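Local coordinates for protein uracil-dna glycosylase (Deinococcus radiodurans, PDB 4UQM) that belongs to the uracil-DNA glycosylase superfamily of DNA-binding enzymes and is held here in complex with DNA, at residues A[178-183]-A[192-197]; A[83-88]-A[103-108]. The protein carries 1 engineered substitution. All blocks are in the same frame, centred on the assembly; numbering follows the deposited sequence.

Contact 1: residues A[178-183]-A[192-197]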
loop_
_atom_site.group_PDB
_atom_site.type_symbol
_atom_site.label_atom_id
_atom_site.label_comp_id
_atom_site.label_asym_id
_atom_site.label_seq_id
_atom_site.Cartn_x
_atom_site.Cartn_y
_atom_site.Cartn_z
ATOM N N VAL A 178 13.344 -1.117 7.638
ATOM C CA VAL A 178 12.259 -0.892 6.717
ATOM C C VAL A 178 12.001 0.605 6.644
ATOM O O VAL A 178 11.988 1.324 7.676
ATOM C CB VAL A 178 10.991 -1.639 7.171
ATOM C CG1 VAL A 178 9.848 -1.313 6.289
ATOM C CG2 VAL A 178 11.262 -3.140 7.152
ATOM N N VAL A 179 11.796 1.085 5.433
ATOM C CA VAL A 179 11.337 2.454 5.216
ATOM C C VAL A 179 9.842 2.463 5.039
ATOM O O VAL A 179 9.304 1.820 4.117
ATOM C CB VAL A 179 12.062 3.087 4.012
ATOM C CG1 VAL A 179 11.593 4.531 3.782
ATOM C CG2 VAL A 179 13.596 2.995 4.098
ATOM N N PHE A 180 9.155 3.196 5.883
ATOM C CA PHE A 180 7.732 3.390 5.808
ATOM C C PHE A 180 7.438 4.734 5.194
ATOM O O PHE A 180 7.863 5.767 5.742
ATOM C CB PHE A 180 7.117 3.354 7.217
ATOM C CG PHE A 180 7.271 2.029 7.962
ATOM C CD1 PHE A 180 8.471 1.657 8.560
ATOM C CD2 PHE A 180 6.185 1.176 8.084
ATOM C CE1 PHE A 180 8.560 0.490 9.293
ATOM C CE2 PHE A 180 6.268 -0.035 8.799
ATOM C CZ PHE A 180 7.472 -0.372 9.390
ATOM N N ILE A 181 6.696 4.722 4.098
ATOM C CA ILE A 181 6.269 5.940 3.390
ATOM C C ILE A 181 4.768 6.097 3.597
ATOM O O ILE A 181 3.981 5.304 3.124
ATOM C CB ILE A 181 6.584 5.865 1.859
ATOM C CG1 ILE A 181 8.081 5.594 1.627
ATOM C CG2 ILE A 181 6.079 7.105 1.128
ATOM C CD1 ILE A 181 8.369 5.326 0.147
ATOM N N LEU A 182 4.397 7.159 4.345
ATOM C CA LEU A 182 2.997 7.375 4.760
ATOM C C LEU A 182 2.484 8.528 3.927
ATOM O O LEU A 182 2.893 9.697 4.127
ATOM C CB LEU A 182 2.951 7.666 6.262
ATOM C CG LEU A 182 3.672 6.617 7.141
ATOM C CD1 LEU A 182 3.521 7.006 8.620
ATOM C CD2 LEU A 182 3.152 5.207 6.882
ATOM N N TRP A 183 1.570 8.217 3.003
ATOM C CA TRP A 183 1.002 9.203 2.104
ATOM C C TRP A 183 -0.425 9.530 2.490
ATOM O O TRP A 183 -1.333 8.733 2.219
ATOM C CB TRP A 183 1.008 8.682 0.652
ATOM C CG TRP A 183 2.422 8.769 0.027
ATOM C CD1 TRP A 183 3.467 9.569 0.417
ATOM C CD2 TRP A 183 2.865 8.062 -1.129
ATOM N NE1 TRP A 183 4.549 9.403 -0.448
ATOM C CE2 TRP A 183 4.185 8.472 -1.398
ATOM C CE3 TRP A 183 2.273 7.133 -1.978
ATOM C CZ2 TRP A 183 4.894 7.942 -2.492
ATOM C CZ3 TRP A 183 2.989 6.621 -3.029
ATOM C CH2 TRP A 183 4.273 7.004 -3.252
ATOM N N LYS A 192 2.829 6.592 14.967
ATOM C CA LYS A 192 3.141 6.193 16.331
ATOM C C LYS A 192 3.471 4.714 16.556
ATOM O O LYS A 192 4.120 4.367 17.547
ATOM C CB LYS A 192 2.005 6.608 17.301
ATOM C CG LYS A 192 0.690 5.879 17.103
ATOM C CD LYS A 192 -0.279 6.090 18.264
ATOM C CE LYS A 192 -0.125 4.968 19.292
ATOM N NZ LYS A 192 -0.903 5.114 20.540
ATOM N N LEU A 193 3.039 3.866 15.619
ATOM C CA LEU A 193 3.305 2.431 15.723
ATOM C C LEU A 193 4.712 2.088 15.266
ATOM O O LEU A 193 5.161 0.950 15.495
ATOM C CB LEU A 193 2.316 1.660 14.823
ATOM C CG LEU A 193 0.843 1.848 15.188
ATOM C CD1 LEU A 193 -0.026 1.095 14.195
ATOM C CD2 LEU A 193 0.552 1.510 16.628
ATOM N N ILE A 194 5.371 2.990 14.525
ATOM C CA ILE A 194 6.684 2.717 13.954
ATOM C C ILE A 194 7.800 3.125 14.955
ATOM O O ILE A 194 8.318 4.223 14.969
ATOM C CB ILE A 194 6.842 3.328 12.564
ATOM C CG1 ILE A 194 5.689 2.827 11.653
ATOM C CG2 ILE A 194 8.190 2.913 11.980
ATOM C CD1 ILE A 194 5.351 3.776 10.568
ATOM N N THR A 195 8.100 2.213 15.853
ATOM C CA THR A 195 9.039 2.443 16.947
ATOM C C THR A 195 10.365 1.735 16.771
ATOM O O THR A 195 11.304 1.976 17.544
ATOM C CB THR A 195 8.432 1.863 18.230
ATOM O OG1 THR A 195 8.151 0.467 18.015
ATOM C CG2 THR A 195 7.164 2.561 18.593
ATOM N N GLY A 196 10.481 0.853 15.782
ATOM C CA GLY A 196 11.722 0.083 15.648
ATOM C C GLY A 196 12.938 0.980 15.441
ATOM O O GLY A 196 12.882 1.895 14.588
ATOM N N LYS A 197 14.024 0.724 16.189
ATOM C CA LYS A 197 15.188 1.626 16.175
ATOM C C LYS A 197 15.825 1.749 14.781
ATOM O O LYS A 197 16.421 2.781 14.452
ATOM C CB LYS A 197 16.264 1.210 17.194
ATOM C CG LYS A 197 16.951 -0.147 16.984
ATOM C CD LYS A 197 18.029 -0.437 18.053
#

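Contact 2: residues A[83-88]-A[103-108]. With nucleotides of chain B; nucleotides of chain C.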
loop_
_atom_site.group_PDB
_atom_site.type_symbol
_atom_site.label_atom_id
_atom_site.label_comp_id
_atom_site.label_asym_id
_atom_site.label_seq_id
_atom_site.Cartn_x
_atom_site.Cartn_y
_atom_site.Cartn_z
ATOM N N ASP A 83 -6.886 4.655 0.697
ATOM C CA ASP A 83 -7.853 3.607 0.403
ATOM C C ASP A 83 -7.778 3.356 -1.089
ATOM O O ASP A 83 -7.098 4.087 -1.832
ATOM C CB ASP A 83 -9.289 3.966 0.910
ATOM C CG ASP A 83 -9.977 5.074 0.146
ATOM O OD1 ASP A 83 -9.378 6.073 -0.262
ATOM O OD2 ASP A 83 -11.220 4.932 -0.082
ATOM N N PRO A 84 -8.381 2.279 -1.582
ATOM C CA PRO A 84 -8.173 1.922 -2.977
ATOM C C PRO A 84 -8.770 2.908 -3.946
ATOM O O PRO A 84 -9.737 3.650 -3.630
ATOM C CB PRO A 84 -8.868 0.569 -3.121
ATOM C CG PRO A 84 -8.937 0.028 -1.739
ATOM C CD PRO A 84 -9.147 1.251 -0.872
ATOM N N TYR A 85 -8.296 2.906 -5.187
ATOM C CA TYR A 85 -8.973 3.677 -6.227
ATOM C C TYR A 85 -10.463 3.229 -6.284
ATOM O O TYR A 85 -10.776 2.032 -6.098
ATOM C CB TYR A 85 -8.442 3.339 -7.621
ATOM C CG TYR A 85 -7.058 3.821 -7.927
ATOM C CD1 TYR A 85 -6.723 5.172 -7.881
ATOM C CD2 TYR A 85 -6.058 2.896 -8.265
ATOM C CE1 TYR A 85 -5.425 5.600 -8.206
ATOM C CE2 TYR A 85 -4.802 3.317 -8.639
ATOM C CZ TYR A 85 -4.482 4.672 -8.569
ATOM O OH TYR A 85 -3.204 5.171 -8.882
ATOM N N HIS A 86 -11.354 4.155 -6.587
ATOM C CA HIS A 86 -12.785 3.932 -6.424
ATOM C C HIS A 86 -13.538 4.015 -7.722
ATOM O O HIS A 86 -14.795 4.106 -7.731
ATOM C CB HIS A 86 -13.378 4.878 -5.369
ATOM C CG HIS A 86 -13.263 6.331 -5.688
ATOM N ND1 HIS A 86 -12.455 7.147 -4.943
ATOM C CD2 HIS A 86 -13.720 7.081 -6.718
ATOM C CE1 HIS A 86 -12.461 8.361 -5.461
ATOM N NE2 HIS A 86 -13.214 8.358 -6.543
ATOM N N GLY A 87 -12.827 3.894 -8.842
ATOM C CA GLY A 87 -13.477 3.807 -10.157
ATOM C C GLY A 87 -13.365 2.406 -10.777
ATOM O O GLY A 87 -12.577 1.547 -10.322
ATOM N N PRO A 88 -14.136 2.146 -11.841
ATOM C CA PRO A 88 -14.158 0.780 -12.332
ATOM C C PRO A 88 -12.811 0.323 -12.921
ATOM O O PRO A 88 -12.148 1.101 -13.572
ATOM C CB PRO A 88 -15.269 0.799 -13.396
ATOM C CG PRO A 88 -15.479 2.235 -13.728
ATOM C CD PRO A 88 -15.179 2.975 -12.462
ATOM N N ARG A 103 -5.815 3.187 -18.133
ATOM C CA ARG A 103 -5.323 4.545 -18.059
ATOM C C ARG A 103 -4.647 4.799 -16.692
ATOM O O ARG A 103 -5.164 4.408 -15.633
ATOM C CB ARG A 103 -6.475 5.537 -18.223
ATOM C CG ARG A 103 -6.054 7.026 -18.235
ATOM C CD ARG A 103 -7.226 7.979 -18.314
ATOM N NE ARG A 103 -8.147 7.630 -19.410
ATOM C CZ ARG A 103 -7.961 7.795 -20.717
ATOM N NH1 ARG A 103 -6.843 8.323 -21.210
ATOM N NH2 ARG A 103 -8.927 7.445 -21.570
ATOM N N VAL A 104 -3.499 5.448 -16.704
ATOM C CA VAL A 104 -2.799 5.823 -15.471
ATOM C C VAL A 104 -3.615 6.858 -14.695
ATOM O O VAL A 104 -3.860 7.967 -15.222
ATOM C CB VAL A 104 -1.384 6.392 -15.783
ATOM C CG1 VAL A 104 -0.684 6.873 -14.526
ATOM C CG2 VAL A 104 -0.553 5.292 -16.473
ATOM N N PRO A 105 -4.047 6.537 -13.461
ATOM C CA PRO A 105 -4.847 7.522 -12.742
ATOM C C PRO A 105 -4.065 8.770 -12.287
ATOM O O PRO A 105 -2.819 8.739 -12.152
ATOM C CB PRO A 105 -5.312 6.738 -11.500
ATOM C CG PRO A 105 -5.284 5.310 -11.926
ATOM C CD PRO A 105 -4.044 5.246 -12.761
ATOM N N PRO A 106 -4.763 9.853 -11.993
ATOM C CA PRO A 106 -4.079 11.075 -11.543
ATOM C C PRO A 106 -3.063 10.911 -10.422
ATOM O O PRO A 106 -1.983 11.531 -10.473
ATOM C CB PRO A 106 -5.242 12.008 -11.120
ATOM C CG PRO A 106 -6.371 11.520 -11.972
ATOM C CD PRO A 106 -6.218 10.041 -12.150
ATOM N N SER A 107 -3.371 10.123 -9.389
ATOM C CA SER A 107 -2.411 9.949 -8.327
ATOM C C SER A 107 -1.102 9.379 -8.830
ATOM O O SER A 107 -0.008 9.783 -8.375
ATOM C CB SER A 107 -2.988 9.046 -7.222
ATOM O OG SER A 107 -4.123 9.672 -6.580
ATOM N N LEU A 108 -1.217 8.359 -9.669
ATOM C CA LEU A 108 -0.035 7.703 -10.188
ATOM C C LEU A 108 0.702 8.608 -11.189
ATOM O O LEU A 108 1.936 8.613 -11.222
ATOM C CB LEU A 108 -0.370 6.336 -10.785
ATOM C CG LEU A 108 0.832 5.467 -11.228
ATOM C CD1 LEU A 108 1.854 5.262 -10.112
ATOM C CD2 LEU A 108 0.383 4.137 -11.820
ATOM P P DA B 8 -13.715 10.279 -9.762
ATOM O OP1 DA B 8 -14.430 9.518 -10.817
ATOM O OP2 DA B 8 -14.056 10.177 -8.315
ATOM O "O5'" DA B 8 -12.134 10.283 -9.973
ATOM C "C5'" DA B 8 -11.338 10.749 -8.888
ATOM C "C4'" DA B 8 -9.962 11.148 -9.363
ATOM O "O4'" DA B 8 -10.004 12.459 -9.972
ATOM C "C3'" DA B 8 -8.972 11.246 -8.210
ATOM O "O3'" DA B 8 -7.674 10.815 -8.596
ATOM C "C2'" DA B 8 -8.923 12.720 -7.881
ATOM C "C1'" DA B 8 -9.275 13.397 -9.195
ATOM N N9 DA B 8 -10.105 14.589 -9.015
ATOM C C8 DA B 8 -9.925 15.816 -9.607
ATOM N N7 DA B 8 -10.789 16.720 -9.218
ATOM C C5 DA B 8 -11.579 16.054 -8.293
ATOM C C6 DA B 8 -12.662 16.471 -7.498
ATOM N N6 DA B 8 -13.174 17.706 -7.535
ATOM N N1 DA B 8 -13.234 15.558 -6.682
ATOM C C2 DA B 8 -12.710 14.324 -6.635
ATOM N N3 DA B 8 -11.689 13.818 -7.325
ATOM C C4 DA B 8 -11.158 14.745 -8.143
ATOM P P DA C 13 -6.805 13.086 -21.621
ATOM O OP1 DA C 13 -5.835 12.022 -21.816
ATOM O OP2 DA C 13 -6.910 14.173 -22.605
ATOM O "O5'" DA C 13 -8.172 12.281 -21.551
ATOM C "C5'" DA C 13 -8.553 11.543 -20.400
ATOM C "C4'" DA C 13 -10.055 11.508 -20.332
ATOM O "O4'" DA C 13 -10.475 12.789 -19.827
ATOM C "C3'" DA C 13 -10.728 11.345 -21.695
ATOM O "O3'" DA C 13 -11.789 10.379 -21.691
ATOM C "C2'" DA C 13 -11.147 12.766 -22.047
ATOM C "C1'" DA C 13 -11.424 13.373 -20.688
ATOM N N9 DA C 13 -11.259 14.825 -20.605
ATOM C C8 DA C 13 -10.186 15.536 -21.067
ATOM N N7 DA C 13 -10.260 16.819 -20.829
ATOM C C5 DA C 13 -11.479 16.968 -20.190
ATOM C C6 DA C 13 -12.148 18.090 -19.692
ATOM N N6 DA C 13 -11.672 19.329 -19.784
ATOM N N1 DA C 13 -13.345 17.899 -19.107
ATOM C C2 DA C 13 -13.812 16.654 -19.003
ATOM N N3 DA C 13 -13.283 15.520 -19.440
ATOM C C4 DA C 13 -12.091 15.745 -20.014
#

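Contact 1: residues A[178-183]-A[192-197]
Within the stretch that leads from strand 179-183 to the neighbouring parallel strand 200-204, Ile194 lies flat over the ring of Phe180. The touch is a CH-pi contact made face-on: Ile194 CG1 is 4.0 Å from the centroid of the Phe180 ring, only 10° off the ring normal. The two methyls of the isoleucine, CG2 and CD1, spread across the same face. CG2 of Ile194 sits 3.6 Å from Phe180 CE1, while CD1 of Ile194 lies nearer the CB end of the ring, 3.7 Å from Phe180 CD2. A chi1 of -55° puts CG1 of Ile194 beside the backbone N and CG2 anti to it. The two side chains slide past each other in opposite directions.

The connection is a beta-alpha-beta crossover, with helix 185-188 and the loop carrying Ile194 between two adjacent strands of the four-stranded parallel sheet. Val178 CG1, two residues back along the chain, lies on the far face of the Phe180 ring, 3.7 Å above its plane and offset toward the rim, so the ring is sandwiched between aliphatic groups. Val171 of helix 160-172 also touches Phe180.

Further along the strand, Leu182 reaches out to meet Ile194 tip to tip, with Leu182 CD1 4.2 Å from Ile194 CD1. Both of these side chains also pack on Val201 of strand 200-204. The loop itself is tied to helix 160-172 by Asn172, whose side-chain amide bonds through OD1 to Gly196 N and through ND2 to Thr195 OG1.

Contact 2: residues A[83-88]-A[103-108]
Tyr85 packs its ring on Pro105, bringing the Asp-Pro-Tyr-His loop of the uracil-DNA glycosylase family, part of its GQDPYH motif, against the proline-rich turn that starts helix 106-118. From CB, which points toward that turn, chi1 of -71° sets CG anti to the carbonyl carbon and carries the ring out across the proline. At the start of the ring, Tyr85 CD1 just reaches Pro105 CB at 4.2 Å. One atom further, Tyr85 CE1 closes on Pro105 CB at 3.5 Å. Next comes Tyr85 CZ, which is also 3.5 Å from its closest neighbour, Pro105 CG. This is a CH-pi contact over the face but off centre: Pro105 CG is 3.9 Å from the centroid of the Tyr85 ring and 25° off its normal, displaced toward the rim near the hydroxyl. The two side chains cross at about a right angle.

At the tip, Tyr85 OH passes 3.6 Å from Leu108 CB, and Ser107 CB lies at the ring's edge, near its plane. The hydroxyl has its polar partner elsewhere, in a hydrogen bond with Phe96 O. Pro105 occupies the N-cap position, so the face that meets the tyrosine belongs to the very start of the helix.

Both segments also meet the DNA. C5' of DA13 of chain C lies over one face of the Arg103 guanidinium, toward its rim, 3.7 Å from Arg103 NH1. Next to Tyr85, His86 turns its ring edge to a phosphate: NE2 donates in plane to OP2 of DA8 of chain B at 2.7 Å, with an angle of 163° at the hydrogen.

In the fold
Contact 2 comes first along the chain and is complete before contact 1 begins. Their centres are about 25 Å apart, on opposite sides of the chain's centre, and their nearest atoms about 7 Å apart, so they do not touch. The parallel sheet relates them: segment 83-88 follows strand 77-81, which pairs directly with strand 179-183 of contact 1. Contact 2 joins the loop after strand 77-81 to the start of helix 106-118, where both segments meet the DNA. Contact 1 packs loop 192-197 back on strand 179-183, the strand it follows, beside helix 160-172. One belongs to the DNA-facing loops, the other to the packing on the sheet.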